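Local coordinates for TT1696 protein (PDB 1UFB) that is of unknown function but belongs to the HEPN-domain family and may bind DNA, at residues A[9-14]-A[39-44]. Numbering follows the deposited sequence.
Sequences EQARHN and EAALKG
Two antiparallel helices of the HEPN-domain helical bundle, 4-24 and 27-48, meet here through alanines. Their segments 9-14 and 39-44 run at 167°, and their axes approach to 7.8 Å. Such close spacing suits the small side chains at the crossing. A11 CB points toward the second helix and lies over its backbone, 3.5 Å from A41 N. It also meets the methyl of A41, CB to CB 3.7 Å. A40 returns the contact: its CB points at the first helix and sits 3.9 Å from A11 CA. The two methyls thus pass alongside each other, each lying against the opposite backbone. No hydrogen bond crosses between the segments, so apolar packing carries the contact. Q10 adds a looser contact, its CG 4.4 Å from A40 CB. Its amide turns from helix 27-48 to the second subunit, where Q10 OE1 accepts a hydrogen bond from A101 N. L120 of helix 106-126 touches both A11 and A41, and W7 touches A40. Next to A40 in the helix, E39 OE1 is hydrogen-bonded to H56 and Q35, and E39 OE2 to Y91 of the second subunit. One turn on, K43 extends its chain fully and forms a salt bridge with E39. K43 NZ reaches E39 OE2 at 2.8 Å from above the carboxylate plane, 43° out of it.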
loop_
_atom_site.group_PDB
_atom_site.type_symbol
_atom_site.label_atom_id
_atom_site.label_comp_id
_atom_site.label_asym_id
_atom_site.label_seq_id
_atom_site.Cartn_x
_atom_site.Cartn_y
_atom_site.Cartn_z
ATOM N N GLU A 9 14.800 4.002 -7.603
ATOM C CA GLU A 9 13.939 3.884 -8.774
ATOM C C GLU A 9 12.498 3.623 -8.269
ATOM O O GLU A 9 11.553 4.230 -8.738
ATOM C CB GLU A 9 14.420 2.694 -9.617
ATOM C CG GLU A 9 14.676 2.913 -11.093
ATOM C CD GLU A 9 15.486 1.728 -11.736
ATOM O OE1 GLU A 9 16.663 1.481 -11.331
ATOM O OE2 GLU A 9 14.928 1.037 -12.645
ATOM N N GLN A 10 12.356 2.703 -7.314
ATOM C CA GLN A 10 11.032 2.392 -6.731
ATOM C C GLN A 10 10.452 3.623 -6.049
ATOM O O GLN A 10 9.254 3.889 -6.152
ATOM C CB GLN A 10 11.183 1.295 -5.683
ATOM C CG GLN A 10 9.818 0.786 -5.140
ATOM C CD GLN A 10 8.920 0.226 -6.247
ATOM O OE1 GLN A 10 9.379 -0.533 -7.120
ATOM N NE2 GLN A 10 7.611 0.569 -6.200
ATOM N N ALA A 11 11.302 4.356 -5.309
ATOM C CA ALA A 11 10.827 5.553 -4.585
ATOM C C ALA A 11 10.272 6.563 -5.578
ATOM O O ALA A 11 9.182 7.136 -5.360
ATOM C CB ALA A 11 12.032 6.190 -3.796
ATOM N N ARG A 12 11.029 6.798 -6.671
ATOM C CA ARG A 12 10.566 7.753 -7.718
ATOM C C ARG A 12 9.265 7.214 -8.326
ATOM O O ARG A 12 8.315 7.966 -8.573
ATOM C CB ARG A 12 11.648 7.981 -8.816
ATOM C CG ARG A 12 12.847 8.900 -8.357
ATOM C CD ARG A 12 13.829 9.206 -9.495
ATOM N NE ARG A 12 14.460 7.965 -9.992
ATOM C CZ ARG A 12 15.677 7.550 -9.596
ATOM N NH1 ARG A 12 16.351 8.303 -8.715
ATOM N NH2 ARG A 12 16.230 6.405 -10.060
ATOM N N HIS A 13 9.202 5.915 -8.576
ATOM C CA HIS A 13 7.937 5.355 -9.134
ATOM C C HIS A 13 6.746 5.559 -8.168
ATOM O O HIS A 13 5.604 5.869 -8.565
ATOM C CB HIS A 13 8.085 3.832 -9.438
ATOM C CG HIS A 13 6.821 3.205 -9.978
ATOM N ND1 HIS A 13 5.887 2.574 -9.172
ATOM C CD2 HIS A 13 6.271 3.227 -11.225
ATOM C CE1 HIS A 13 4.823 2.246 -9.890
ATOM N NE2 HIS A 13 5.027 2.629 -11.138
ATOM N N ASN A 14 7.002 5.298 -6.883
ATOM C CA ASN A 14 5.961 5.491 -5.866
ATOM C C ASN A 14 5.534 6.962 -5.860
ATOM O O ASN A 14 4.336 7.244 -5.725
ATOM C CB ASN A 14 6.518 5.137 -4.426
ATOM C CG ASN A 14 6.765 3.632 -4.219
ATOM O OD1 ASN A 14 7.420 3.230 -3.216
ATOM N ND2 ASN A 14 6.218 2.791 -5.108
ATOM N N GLU A 39 9.796 6.059 2.312
ATOM C CA GLU A 39 10.309 4.851 2.916
ATOM C C GLU A 39 11.344 4.165 1.983
ATOM O O GLU A 39 12.469 3.756 2.392
ATOM C CB GLU A 39 9.070 3.905 3.164
ATOM C CG GLU A 39 9.462 2.658 4.036
ATOM C CD GLU A 39 8.388 1.571 4.040
ATOM O OE1 GLU A 39 7.272 1.824 4.491
ATOM O OE2 GLU A 39 8.687 0.442 3.613
ATOM N N ALA A 40 10.932 3.946 0.739
ATOM C CA ALA A 40 11.808 3.257 -0.254
ATOM C C ALA A 40 13.133 4.087 -0.489
ATOM O O ALA A 40 14.262 3.497 -0.568
ATOM C CB ALA A 40 11.018 3.056 -1.614
ATOM N N ALA A 41 12.986 5.401 -0.548
ATOM C CA ALA A 41 14.174 6.267 -0.774
ATOM C C ALA A 41 15.125 6.118 0.383
ATOM O O ALA A 41 16.351 5.948 0.154
ATOM C CB ALA A 41 13.772 7.732 -0.908
ATOM N N LEU A 42 14.608 6.167 1.637
ATOM C CA LEU A 42 15.502 6.024 2.770
ATOM C C LEU A 42 16.081 4.628 2.851
ATOM O O LEU A 42 17.217 4.481 3.204
ATOM C CB LEU A 42 14.823 6.433 4.091
ATOM C CG LEU A 42 14.574 7.948 4.162
ATOM C CD1 LEU A 42 13.737 8.332 5.316
ATOM C CD2 LEU A 42 15.967 8.659 4.302
ATOM N N LYS A 43 15.315 3.588 2.515
ATOM C CA LYS A 43 15.875 2.232 2.545
ATOM C C LYS A 43 17.022 2.189 1.495
ATOM O O LYS A 43 18.062 1.605 1.738
ATOM C CB LYS A 43 14.743 1.216 2.263
ATOM C CG LYS A 43 13.966 0.939 3.580
ATOM C CD LYS A 43 12.746 0.063 3.395
ATOM C CE LYS A 43 12.083 -0.124 4.782
ATOM N NZ LYS A 43 10.836 -1.071 4.544
ATOM N N GLY A 44 16.856 2.886 0.367
ATOM C CA GLY A 44 17.916 2.904 -0.615
ATOM C C GLY A 44 19.146 3.657 -0.085
ATOM O O GLY A 44 20.270 3.197 -0.276
#